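Local structure of ColD (Escherichia coli, 3GR9) at residues 162-167 with 302-307; 214-219 with 250-255. The protein removes, in its natural form, the C3'-hydroxyl group from GDP-4-keto-6-deoxy-D-mannose on the way to L-colitose, and here carries changes made to turn it into an aminotransferase. The protein carries 2 engineered substitutions. All blocks are in the same frame, centred on the assembly; numbering follows the deposited sequence.

Contact 1 of 2, residues 162-167 with 302-307; sequences NCESMG and SWFGFS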
loop_
_atom_site.group_PDB
_atom_site.type_symbol
_atom_site.label_atom_id
_atom_site.label_comp_id
_atom_site.label_asym_id
_atom_site.label_seq_id
_atom_site.Cartn_x
_atom_site.Cartn_y
_atom_site.Cartn_z
ATOM N N ASN B 162 -15.081 -0.021 9.356
ATOM C CA ASN B 162 -15.172 -0.220 10.789
ATOM C C ASN B 162 -13.837 0.053 11.451
ATOM O O ASN B 162 -13.527 -0.483 12.509
ATOM C CB ASN B 162 -15.651 -1.634 11.094
ATOM C CG ASN B 162 -16.042 -1.818 12.539
ATOM O OD1 ASN B 162 -16.550 -0.902 13.174
ATOM N ND2 ASN B 162 -15.804 -3.007 13.067
ATOM N N CYS B 163 -13.047 0.894 10.803
ATOM C CA CYS B 163 -11.731 1.270 11.310
ATOM C C CYS B 163 -11.612 1.923 12.652
ATOM O O CYS B 163 -10.601 1.706 13.325
ATOM C CB CYS B 163 -10.853 1.960 10.260
ATOM S SG CYS B 163 -10.225 0.822 8.978
ATOM N N GLU B 164 -12.646 2.675 13.042
ATOM C CA GLU B 164 -12.726 3.353 14.350
ATOM C C GLU B 164 -13.468 2.624 15.470
ATOM O O GLU B 164 -13.426 3.056 16.614
ATOM C CB GLU B 164 -13.508 4.647 14.170
ATOM C CG GLU B 164 -12.647 5.734 13.640
ATOM C CD GLU B 164 -13.279 7.091 13.722
ATOM O OE1 GLU B 164 -14.522 7.183 13.860
ATOM O OE2 GLU B 164 -12.497 8.059 13.603
ATOM N N SER B 165 -14.246 1.608 15.115
ATOM C CA SER B 165 -15.062 0.876 16.074
ATOM C C SER B 165 -14.831 -0.610 16.247
ATOM O O SER B 165 -15.813 -1.316 16.398
ATOM C CB SER B 165 -16.535 1.054 15.766
ATOM O OG SER B 165 -16.801 2.410 15.528
ATOM N N MET B 166 -13.584 -1.097 16.227
ATOM C CA MET B 166 -13.365 -2.520 16.516
ATOM C C MET B 166 -13.831 -2.836 17.943
ATOM O O MET B 166 -13.556 -2.096 18.908
ATOM C CB MET B 166 -11.910 -2.850 16.437
ATOM C CG MET B 166 -11.467 -3.965 17.380
ATOM S SD MET B 166 -9.623 -4.293 17.174
ATOM C CE MET B 166 -9.270 -4.279 15.325
ATOM N N GLY B 167 -14.566 -3.922 18.072
ATOM C CA GLY B 167 -15.081 -4.317 19.373
ATOM C C GLY B 167 -16.477 -3.767 19.665
ATOM O O GLY B 167 -17.075 -4.102 20.682
ATOM N N SER B 302 -17.564 0.962 21.455
ATOM C CA SER B 302 -16.215 0.627 21.887
ATOM C C SER B 302 -15.500 1.935 22.259
ATOM O O SER B 302 -14.315 1.933 22.576
ATOM C CB SER B 302 -15.466 -0.187 20.809
ATOM O OG SER B 302 -15.916 0.131 19.497
ATOM N N TRP B 303 -16.253 3.037 22.227
ATOM C CA TRP B 303 -15.797 4.355 22.646
ATOM C C TRP B 303 -14.399 4.783 22.294
ATOM O O TRP B 303 -13.589 5.031 23.173
ATOM C CB TRP B 303 -16.044 4.570 24.144
ATOM C CG TRP B 303 -17.498 4.477 24.423
ATOM C CD1 TRP B 303 -18.218 3.335 24.626
ATOM C CD2 TRP B 303 -18.450 5.543 24.354
ATOM N NE1 TRP B 303 -19.556 3.629 24.746
ATOM C CE2 TRP B 303 -19.730 4.973 24.536
ATOM C CE3 TRP B 303 -18.357 6.906 24.049
ATOM C CZ2 TRP B 303 -20.897 5.731 24.538
ATOM C CZ3 TRP B 303 -19.521 7.660 24.025
ATOM C CH2 TRP B 303 -20.771 7.074 24.275
ATOM N N PHE B 304 -14.158 4.921 20.998
ATOM C CA PHE B 304 -12.876 5.361 20.485
ATOM C C PHE B 304 -12.468 6.622 21.255
ATOM O O PHE B 304 -11.376 6.684 21.817
ATOM C CB PHE B 304 -13.060 5.714 19.000
ATOM C CG PHE B 304 -11.777 6.068 18.296
ATOM C CD1 PHE B 304 -10.872 5.083 17.973
ATOM C CD2 PHE B 304 -11.478 7.372 17.951
ATOM C CE1 PHE B 304 -9.696 5.386 17.328
ATOM C CE2 PHE B 304 -10.302 7.678 17.288
ATOM C CZ PHE B 304 -9.420 6.685 16.967
ATOM N N GLY B 305 -13.337 7.637 21.226
ATOM C CA GLY B 305 -13.025 8.877 21.893
ATOM C C GLY B 305 -14.283 9.542 22.369
ATOM O O GLY B 305 -15.377 8.985 22.271
ATOM N N PHE B 306 -14.133 10.766 22.854
ATOM C CA PHE B 306 -15.286 11.504 23.314
ATOM C C PHE B 306 -15.441 12.749 22.464
ATOM O O PHE B 306 -14.488 13.508 22.259
ATOM C CB PHE B 306 -15.183 11.803 24.806
ATOM C CG PHE B 306 -15.016 10.558 25.653
ATOM C CD1 PHE B 306 -15.950 9.519 25.624
ATOM C CD2 PHE B 306 -13.883 10.395 26.429
ATOM C CE1 PHE B 306 -15.776 8.360 26.390
ATOM C CE2 PHE B 306 -13.697 9.232 27.193
ATOM C CZ PHE B 306 -14.640 8.210 27.170
ATOM N N SER B 307 -16.624 12.893 21.883
ATOM C CA SER B 307 -16.897 14.017 21.022
ATOM C C SER B 307 -17.747 14.943 21.825
ATOM O O SER B 307 -18.522 14.483 22.671
ATOM C CB SER B 307 -17.759 13.528 19.884
ATOM O OG SER B 307 -18.580 12.457 20.356
#
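Phe304 meets the backbone of Glu164 through CD1 and CB, where the large sheet of a fold type I PLP enzyme meets the small antiparallel sheet of its C-terminal part. The loop 162-167 leaves strand 157-161, and 302-307 runs into strand 305-310. The phenyl group reaches the loop because CG stands anti to the backbone N (chi1 -175°), which sets CD1 over against Glu164 O. That oxygen approaches the ring obliquely, 3.5 Å from Phe304 CD1 and 3.6 Å from Phe304 CB. The side chains of the two residues only brush, with Glu164 OE2 4.3 Å from Phe304 CE2. The other carboxylate oxygen, Glu164 OE1, is hydrogen-bonded to the backbone N of Leu138, a residue whose backbone also bonds to that of Phe304.

Farther along, Met166 contributes backbone alone, as its thioether turns off to pack on Phe43, Phe47 and Leu268. Gly167 has a positive phi of 92°, a backbone conformation that suits glycine. Ser302 packs against this end of the loop, its CB lying 3.9 Å from Gly167 C. Ser302 points its CB at the loop, with a chi1 of 29° that departs from a staggered rotamer. Its hydroxyl sits close to two consecutive carbonyls: Ser302 OG lies 3.3 Å from Met166 O, at best a weak hydrogen bond, and 3.4 Å from Ser165 O.

Contact 2 of 2, residues 214-219 with 250-255; sequences IRAHGW and NVRPLE. With AKG (2-oxoglutaric acid), chain I.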
loop_
_atom_site.group_PDB
_atom_site.type_symbol
_atom_site.label_atom_id
_atom_site.label_comp_id
_atom_site.label_asym_id
_atom_site.label_seq_id
_atom_site.Cartn_x
_atom_site.Cartn_y
_atom_site.Cartn_z
ATOM N N ILE B 214 -5.364 -10.346 -4.754
ATOM C CA ILE B 214 -5.004 -8.958 -4.965
ATOM C C ILE B 214 -4.133 -8.270 -3.929
ATOM O O ILE B 214 -3.554 -7.229 -4.216
ATOM C CB ILE B 214 -6.129 -8.071 -5.519
ATOM C CG1 ILE B 214 -7.185 -7.744 -4.459
ATOM C CG2 ILE B 214 -6.714 -8.580 -6.834
ATOM C CD1 ILE B 214 -8.170 -6.743 -5.009
ATOM N N ARG B 215 -4.025 -8.860 -2.745
ATOM C CA ARG B 215 -3.173 -8.279 -1.700
ATOM C C ARG B 215 -1.703 -8.431 -2.084
ATOM O O ARG B 215 -0.870 -7.575 -1.675
ATOM C CB ARG B 215 -3.342 -9.057 -0.399
ATOM C CG ARG B 215 -2.236 -8.791 0.616
ATOM C CD ARG B 215 -2.519 -9.422 1.991
ATOM N NE ARG B 215 -2.384 -10.880 1.977
ATOM C CZ ARG B 215 -2.726 -11.666 2.996
ATOM N NH1 ARG B 215 -3.242 -11.146 4.122
ATOM N NH2 ARG B 215 -2.569 -12.960 2.872
ATOM N N ALA B 216 -1.387 -9.471 -2.871
ATOM C CA ALA B 216 -0.005 -9.707 -3.223
ATOM C C ALA B 216 0.282 -9.969 -4.684
ATOM O O ALA B 216 0.326 -11.139 -5.103
ATOM C CB ALA B 216 0.502 -10.853 -2.402
ATOM N N HIS B 217 0.511 -8.902 -5.450
ATOM C CA HIS B 217 0.921 -9.054 -6.845
ATOM C C HIS B 217 -0.047 -9.660 -7.876
ATOM O O HIS B 217 0.317 -9.755 -9.051
ATOM C CB HIS B 217 2.300 -9.806 -6.905
ATOM C CG HIS B 217 3.356 -9.210 -6.015
ATOM N ND1 HIS B 217 3.985 -8.020 -6.312
ATOM C CD2 HIS B 217 3.848 -9.603 -4.812
ATOM C CE1 HIS B 217 4.825 -7.707 -5.339
ATOM N NE2 HIS B 217 4.758 -8.656 -4.414
ATOM N N GLY B 218 -1.241 -10.099 -7.475
ATOM C CA GLY B 218 -2.184 -10.694 -8.445
ATOM C C GLY B 218 -1.672 -12.052 -8.964
ATOM O O GLY B 218 -2.058 -12.496 -10.041
ATOM N N TRP B 219 -0.793 -12.698 -8.191
ATOM C CA TRP B 219 -0.238 -14.012 -8.520
ATOM C C TRP B 219 -1.161 -15.046 -7.881
ATOM O O TRP B 219 -2.169 -14.687 -7.275
ATOM C CB TRP B 219 1.188 -14.191 -7.970
ATOM C CG TRP B 219 1.336 -14.046 -6.441
ATOM C CD1 TRP B 219 0.394 -14.294 -5.464
ATOM C CD2 TRP B 219 2.534 -13.694 -5.742
ATOM N NE1 TRP B 219 0.940 -14.112 -4.207
ATOM C CE2 TRP B 219 2.246 -13.725 -4.354
ATOM C CE3 TRP B 219 3.812 -13.310 -6.161
ATOM C CZ2 TRP B 219 3.203 -13.441 -3.394
ATOM C CZ3 TRP B 219 4.755 -13.004 -5.208
ATOM C CH2 TRP B 219 4.447 -13.062 -3.840
ATOM N N ASN B 250 0.907 -4.631 -3.990
ATOM C CA ASN B 250 1.658 -5.360 -2.996
ATOM C C ASN B 250 1.299 -4.821 -1.623
ATOM O O ASN B 250 2.031 -4.000 -1.085
ATOM C CB ASN B 250 3.167 -5.323 -3.194
ATOM C CG ASN B 250 3.901 -5.761 -1.954
ATOM O OD1 ASN B 250 3.280 -6.023 -0.941
ATOM N ND2 ASN B 250 5.208 -5.846 -2.023
ATOM N N VAL B 251 0.178 -5.275 -1.068
ATOM C CA VAL B 251 -0.280 -4.815 0.256
ATOM C C VAL B 251 -0.113 -5.664 1.481
ATOM O O VAL B 251 -0.787 -5.466 2.502
ATOM C CB VAL B 251 -1.423 -3.786 0.304
ATOM C CG1 VAL B 251 -1.156 -2.688 -0.693
ATOM C CG2 VAL B 251 -2.833 -4.412 0.151
ATOM N N ARG B 252 0.829 -6.592 1.339
ATOM C CA ARG B 252 1.234 -7.544 2.370
ATOM C C ARG B 252 1.583 -6.860 3.688
ATOM O O ARG B 252 2.276 -5.840 3.712
ATOM C CB ARG B 252 2.452 -8.362 1.881
ATOM C CG ARG B 252 2.166 -9.409 0.743
ATOM C CD ARG B 252 3.367 -10.301 0.589
ATOM N NE ARG B 252 4.523 -9.498 0.231
ATOM C CZ ARG B 252 5.277 -9.729 -0.835
ATOM N NH1 ARG B 252 5.020 -10.782 -1.601
ATOM N NH2 ARG B 252 6.326 -8.953 -1.108
ATOM N N PRO B 253 1.126 -7.463 4.788
ATOM C CA PRO B 253 1.419 -6.935 6.102
ATOM C C PRO B 253 2.732 -7.628 6.388
ATOM O O PRO B 253 3.134 -8.521 5.626
ATOM C CB PRO B 253 0.294 -7.504 6.978
ATOM C CG PRO B 253 -0.782 -7.868 6.044
ATOM C CD PRO B 253 -0.078 -8.316 4.811
ATOM N N LEU B 254 3.397 -7.207 7.458
ATOM C CA LEU B 254 4.684 -7.804 7.819
ATOM C C LEU B 254 4.515 -8.808 8.958
ATOM O O LEU B 254 3.811 -8.536 9.925
ATOM C CB LEU B 254 5.656 -6.716 8.304
ATOM C CG LEU B 254 6.341 -5.726 7.335
ATOM C CD1 LEU B 254 7.408 -4.951 8.144
ATOM C CD2 LEU B 254 7.056 -6.527 6.247
ATOM N N GLU B 255 5.205 -9.940 8.887
ATOM C CA GLU B 255 5.144 -10.925 9.963
ATOM C C GLU B 255 5.065 -10.288 11.361
ATOM O O GLU B 255 4.179 -10.598 12.139
ATOM C CB GLU B 255 6.318 -11.899 9.834
ATOM C CG GLU B 255 6.072 -13.223 10.500
ATOM C CD GLU B 255 5.134 -14.083 9.702
ATOM O OE1 GLU B 255 4.079 -13.573 9.231
ATOM O OE2 GLU B 255 5.463 -15.285 9.557
HETATM C C1 AKG I . 10.746 -11.457 -8.066
HETATM O O1 AKG I . 10.628 -12.623 -7.612
HETATM O O2 AKG I . 11.242 -11.264 -9.206
HETATM C C2 AKG I . 10.229 -10.303 -7.291
HETATM O O5 AKG I . 10.163 -9.223 -7.836
HETATM C C3 AKG I . 9.755 -10.496 -5.868
HETATM C C4 AKG I . 8.255 -10.204 -5.738
HETATM C C5 AKG I . 7.891 -10.122 -4.290
HETATM O O3 AKG I . 7.757 -11.272 -3.584
HETATM O O4 AKG I . 7.755 -8.995 -3.723
#
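Arg215 and Val251 join the two segments through the backbone. Val251 N donates to Arg215 O over 2.6 Å, and next to it Ala216 and Asn250 form a single beta bridge. Asn250 OD1 turns back to accept a weak bond from Arg252 N, while its ND2 bonds to the PLP-lysine side chain (engineered Lys190) of the second subunit, and to Glu196 of that subunit.

Apolar contacts fill in around this bridge. Ala216 CB rests 3.8 Å from Arg252 CG, and the aliphatic part of Arg215 crosses the Pro253 ring at about a right angle before chi3 bends the chain and NH1 goes on to Glu40 and Met54 O.

The aromatic groups gather round the guanidinium of Arg252. His217 presents its ring edge to NH1, the two planes being 63° apart, and runs side by side with Asn250. Trp219 CH2 stands at the edge of the guanidinium, 3.2 Å from Arg252 NH1, the two planes 43° apart, while one face of the indole takes Ala216 O and His217 CD2.

Charge completes the set. Arg252 bends at chi3 (-60°) and meets one carboxylate of 2-oxoglutarate with two nitrogens: NH2 reaches O4 at 3.0 Å, and NH1 makes a weaker bond of 3.4 Å to O3. His217 NE2 stands 3.1 Å from O4, and the ligand's C4 lies over a face of the imidazole. Arg252 NE pairs with Glu196 of the second subunit, and Arg333 of that subunit also bonds the ligand. Such an anion pocket at the dimer interface, built from both chains beside the PLP, is characteristic of fold type I aminotransferases.

In the fold
From the N terminus, the chain first builds most of the large mixed sheet, and at the end of strand 157-161 it enters the first half of contact 1. It then adds strands 181-185 and 198-202 and helix 205-215, whose end opens contact 2. Thirty residues, with a small two-stranded sheet and helix 237-240, return it to 250-255, closing this inner loop just before helix 255-286. That long helix and strand 292-294 lead to 302-307, which closes the outer loop. Contact 2 is therefore nested inside contact 1. Their centres are 27 Å apart and they do not touch: contact 1 joins the large sheet to the small C-terminal one, contact 2 ties the end of helix 205-215 to the loop before helix 255-286, beside the second subunit.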